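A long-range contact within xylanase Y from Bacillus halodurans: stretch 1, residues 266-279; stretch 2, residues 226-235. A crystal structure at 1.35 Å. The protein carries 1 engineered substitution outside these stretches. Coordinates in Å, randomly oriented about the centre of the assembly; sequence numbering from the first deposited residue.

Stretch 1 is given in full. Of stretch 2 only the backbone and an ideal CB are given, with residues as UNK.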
# COMPACT_ATOMS: atom_id res chain seq x y z
N ARG A 266 6.38 4.77 -0.03
CA ARG A 266 5.70 3.65 0.60
C ARG A 266 6.61 2.55 1.14
O ARG A 266 6.18 1.76 1.98
CB ARG A 266 4.68 3.07 -0.38
CG ARG A 266 3.61 4.08 -0.73
CD ARG A 266 2.71 3.62 -1.86
NE ARG A 266 3.46 3.42 -3.10
CZ ARG A 266 2.90 3.31 -4.29
NH1 ARG A 266 1.58 3.38 -4.41
NH2 ARG A 266 3.65 3.12 -5.37
N VAL A 267 7.85 2.50 0.67
CA VAL A 267 8.78 1.48 1.14
C VAL A 267 8.94 1.55 2.67
O VAL A 267 8.85 0.53 3.35
CB VAL A 267 10.16 1.63 0.45
CG1 VAL A 267 11.18 0.72 1.12
CG2 VAL A 267 10.03 1.28 -1.03
N ALA A 268 9.17 2.74 3.21
CA ALA A 268 9.33 2.89 4.65
C ALA A 268 8.07 2.44 5.39
O ALA A 268 8.15 1.78 6.43
CB ALA A 268 9.65 4.33 5.01
N ALA A 269 6.91 2.79 4.85
CA ALA A 269 5.64 2.41 5.47
C ALA A 269 5.47 0.90 5.47
O ALA A 269 5.04 0.32 6.47
CB ALA A 269 4.48 3.08 4.74
N ASN A 270 5.78 0.27 4.34
CA ASN A 270 5.66 -1.18 4.20
C ASN A 270 6.58 -1.90 5.17
O ASN A 270 6.21 -2.92 5.76
CB ASN A 270 6.01 -1.61 2.77
CG ASN A 270 5.03 -1.09 1.74
OD1 ASN A 270 3.87 -0.81 2.05
ND2 ASN A 270 5.49 -0.98 0.50
N ILE A 271 7.79 -1.38 5.33
CA ILE A 271 8.75 -1.97 6.25
C ILE A 271 8.23 -1.85 7.68
O ILE A 271 8.37 -2.77 8.48
CB ILE A 271 10.13 -1.30 6.10
CG1 ILE A 271 10.73 -1.68 4.75
CG2 ILE A 271 11.06 -1.72 7.24
CD1 ILE A 271 12.01 -0.97 4.41
N GLY A 272 7.61 -0.71 7.99
CA GLY A 272 7.06 -0.52 9.32
C GLY A 272 5.92 -1.48 9.61
O GLY A 272 5.87 -2.08 10.69
N LEU A 273 5.00 -1.65 8.66
CA LEU A 273 3.88 -2.54 8.89
C LEU A 273 4.31 -4.00 8.97
O LEU A 273 3.79 -4.76 9.79
CB LEU A 273 2.81 -2.36 7.81
CG LEU A 273 1.48 -3.07 8.11
CD1 LEU A 273 0.90 -2.54 9.42
CD2 LEU A 273 0.51 -2.84 6.97
N ASP A 274 5.26 -4.40 8.13
CA ASP A 274 5.75 -5.78 8.16
C ASP A 274 6.41 -6.05 9.52
O ASP A 274 6.24 -7.13 10.09
CB ASP A 274 6.75 -6.01 7.02
CG ASP A 274 7.30 -7.44 6.99
OD1 ASP A 274 6.53 -8.38 7.26
OD2 ASP A 274 8.49 -7.61 6.67
N ALA A 275 7.14 -5.07 10.04
CA ALA A 275 7.80 -5.24 11.33
C ALA A 275 6.76 -5.43 12.44
O ALA A 275 6.93 -6.27 13.31
CB ALA A 275 8.67 -4.03 11.64
N GLU A 276 5.70 -4.64 12.38
CA GLU A 276 4.64 -4.73 13.39
C GLU A 276 3.90 -6.06 13.32
O GLU A 276 3.65 -6.70 14.35
CB GLU A 276 3.65 -3.58 13.23
CG GLU A 276 2.49 -3.60 14.23
CD GLU A 276 2.95 -3.74 15.68
OE1 GLU A 276 4.06 -3.27 16.00
OE2 GLU A 276 2.19 -4.31 16.49
N TRP A 277 3.53 -6.47 12.11
CA TRP A 277 2.79 -7.72 11.93
C TRP A 277 3.61 -8.99 12.13
O TRP A 277 3.18 -9.90 12.84
CB TRP A 277 2.17 -7.76 10.53
CG TRP A 277 0.94 -6.91 10.35
CD1 TRP A 277 0.40 -6.03 11.25
CD2 TRP A 277 0.11 -6.86 9.19
NE1 TRP A 277 -0.72 -5.44 10.71
CE2 TRP A 277 -0.92 -5.93 9.45
CE3 TRP A 277 0.14 -7.51 7.95
CZ2 TRP A 277 -1.92 -5.63 8.51
CZ3 TRP A 277 -0.86 -7.21 7.01
CH2 TRP A 277 -1.87 -6.28 7.30
N PHE A 278 4.78 -9.06 11.51
CA PHE A 278 5.58 -10.27 11.60
C PHE A 278 6.88 -10.21 12.39
O PHE A 278 7.65 -11.18 12.40
CB PHE A 278 5.81 -10.81 10.19
CG PHE A 278 4.57 -11.38 9.58
CD1 PHE A 278 4.13 -12.66 9.92
CD2 PHE A 278 3.78 -10.60 8.73
CE1 PHE A 278 2.93 -13.15 9.44
CE2 PHE A 278 2.57 -11.09 8.24
CZ PHE A 278 2.14 -12.37 8.60
N GLY A 279 7.12 -9.10 13.07
CA GLY A 279 8.32 -8.98 13.88
C GLY A 279 9.40 -8.08 13.33
O GLY A 279 9.61 -7.97 12.12
N UNK A 226 10.84 -11.09 -1.52
CA UNK A 226 10.64 -9.65 -1.39
C UNK A 226 11.48 -9.04 -0.28
O UNK A 226 12.00 -7.94 -0.43
CB UNK A 226 9.16 -9.35 -1.14
N UNK A 227 11.62 -9.75 0.84
CA UNK A 227 12.42 -9.23 1.94
C UNK A 227 13.88 -9.10 1.51
O UNK A 227 14.55 -8.13 1.83
CB UNK A 227 12.30 -10.13 3.17
N UNK A 228 14.36 -10.09 0.76
CA UNK A 228 15.74 -10.04 0.29
C UNK A 228 15.92 -8.96 -0.78
O UNK A 228 16.96 -8.30 -0.83
CB UNK A 228 16.16 -11.40 -0.26
N UNK A 229 14.90 -8.78 -1.61
CA UNK A 229 14.95 -7.79 -2.68
C UNK A 229 15.07 -6.38 -2.11
O UNK A 229 15.83 -5.56 -2.61
CB UNK A 229 13.71 -7.90 -3.57
N UNK A 230 14.30 -6.09 -1.06
CA UNK A 230 14.35 -4.77 -0.45
C UNK A 230 15.76 -4.44 0.04
O UNK A 230 16.18 -3.28 0.01
CB UNK A 230 13.35 -4.69 0.71
N UNK A 231 16.49 -5.46 0.48
CA UNK A 231 17.85 -5.25 0.98
C UNK A 231 18.78 -4.73 -0.12
O UNK A 231 19.64 -3.89 0.15
CB UNK A 231 18.40 -6.55 1.56
N UNK A 232 18.61 -5.21 -1.35
CA UNK A 232 19.47 -4.74 -2.43
C UNK A 232 18.91 -3.52 -3.16
O UNK A 232 19.65 -2.82 -3.85
CB UNK A 232 19.70 -5.87 -3.43
N UNK A 233 17.62 -3.25 -3.00
CA UNK A 233 17.00 -2.11 -3.67
C UNK A 233 17.21 -0.78 -2.94
O UNK A 233 17.29 0.28 -3.57
CB UNK A 233 15.50 -2.37 -3.83
N UNK A 234 17.31 -0.84 -1.61
CA UNK A 234 17.52 0.37 -0.81
C UNK A 234 19.00 0.75 -0.76
O UNK A 234 19.86 -0.10 -0.51
CB UNK A 234 16.98 0.17 0.61
N UNK A 235 19.29 2.03 -0.99
CA UNK A 235 20.67 2.51 -0.96
C UNK A 235 21.27 2.18 0.41
O UNK A 235 20.65 2.43 1.44
CB UNK A 235 20.74 4.01 -1.24

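Two helices meet here at a wide spacing. Their axes come no closer than 12.6 Å, and their N-to-C directions differ by 140°, so they run roughly antiparallel. At that distance the backbones do not touch, and side chains must bridge the gap.

Position 226 has helical backbone angles, and its CB lies beyond the reach of stretch 1. Many residues would suit it. The deposited residue is S226, whose OG is hydrogen-bonded elsewhere in the structure.

Position 227 points CA-to-CB sideways, with nothing of stretch 1 within 5.5 Å of the ideal CB. A short side chain would stop short. The carboxylate of D274 lies across the gap, so a long donor, lysine or arginine, would fit well; glutamine could also serve. The residue is R227. With chi2 and chi3 both t, the chain extends to D274. Two hydrogen bonds form within one salt bridge: R227 NE to D274 OD2 at 3.0 Å and R227 NH2 to D274 OD1 at 2.9 Å. The carboxylate thus receives one bond on each oxygen, and OD1 sits at the edge of the guanidinium, near its plane. R227 NH2 also lies 4.1 Å from F278 CB.

Positions 228 and 229 are out of reach, and stretch 1 sets no clear preference. They are E228 and Y229.

Position 230 points toward stretch 1. Its CA is 8.5 Å from V267 CA, the nearest CA pair, and its ideal CB is 5.4 Å from I271 CD1. V267 and I271 offer aliphatic surface, so leucine, isoleucine or methionine would suit. The residue is L230, with chi1 m and chi2 t. Its two methyls contact different residues: L230 CD1 is 4.3 Å from I271 CG1, and L230 CD2 is 4.5 Å from V267 CG1. The packing is loose but wholly apolar.

Positions 231, 232 and 233 make no contact with stretch 1, which leaves the choice open. K231 forms a salt bridge within its own helix, with a weak hydrogen bond from K231 NZ to E228 OE2 at 3.3 Å. I232 and A233 follow.

Position 234 is the first to leave helical phi/psi, at -83/133. CA-to-CB points toward stretch 1, but the ideal CB has no neighbour there within 5.5 Å. A modest apolar side chain could reach V267; valine, cysteine or leucine are plausible. The residue is C234, chi1 m, with C234 SG 4.1 Å from V267 CG1.

Position 235 is extended and out of reach, so many residues would do. It is H235.

Stretch 2, residues 226-235: SREYLKIACH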
# COMPACT_ATOMS: atom_id res chain seq x y z
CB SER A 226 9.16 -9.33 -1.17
OG SER A 226 8.45 -9.43 -2.39
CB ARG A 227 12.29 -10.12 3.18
CG ARG A 227 10.89 -10.09 3.79
CD ARG A 227 10.90 -10.47 5.27
NE ARG A 227 9.59 -10.30 5.90
CZ ARG A 227 8.64 -11.22 5.91
NH1 ARG A 227 8.84 -12.39 5.32
NH2 ARG A 227 7.47 -10.97 6.49
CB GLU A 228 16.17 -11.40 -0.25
CG GLU A 228 16.41 -12.43 0.84
CD GLU A 228 17.44 -11.96 1.85
OE1 GLU A 228 18.59 -11.69 1.45
OE2 GLU A 228 17.09 -11.86 3.05
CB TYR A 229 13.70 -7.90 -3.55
CG TYR A 229 13.67 -6.98 -4.75
CD1 TYR A 229 14.58 -7.12 -5.79
CD2 TYR A 229 12.71 -5.98 -4.84
CE1 TYR A 229 14.53 -6.29 -6.91
CE2 TYR A 229 12.64 -5.14 -5.95
CZ TYR A 229 13.56 -5.31 -6.98
OH TYR A 229 13.48 -4.49 -8.09
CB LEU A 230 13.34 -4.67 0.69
CG LEU A 230 11.87 -4.61 0.26
CD1 LEU A 230 10.98 -4.55 1.50
CD2 LEU A 230 11.63 -3.40 -0.62
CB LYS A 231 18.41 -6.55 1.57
CG LYS A 231 17.67 -7.03 2.80
CD LYS A 231 18.38 -8.20 3.47
CE LYS A 231 17.66 -8.64 4.72
NZ LYS A 231 18.33 -9.80 5.38
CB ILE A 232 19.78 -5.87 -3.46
CG1 ILE A 232 18.50 -6.38 -4.12
CG2 ILE A 232 20.51 -7.01 -2.77
CD1 ILE A 232 18.76 -7.38 -5.25
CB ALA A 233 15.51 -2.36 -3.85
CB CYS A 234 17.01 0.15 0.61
SG CYS A 234 15.22 -0.12 0.73
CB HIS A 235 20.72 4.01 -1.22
CG HIS A 235 22.10 4.53 -1.47
ND1 HIS A 235 22.96 4.89 -0.45
CD2 HIS A 235 22.80 4.69 -2.62
CE1 HIS A 235 24.12 5.26 -0.97
NE2 HIS A 235 24.05 5.15 -2.28
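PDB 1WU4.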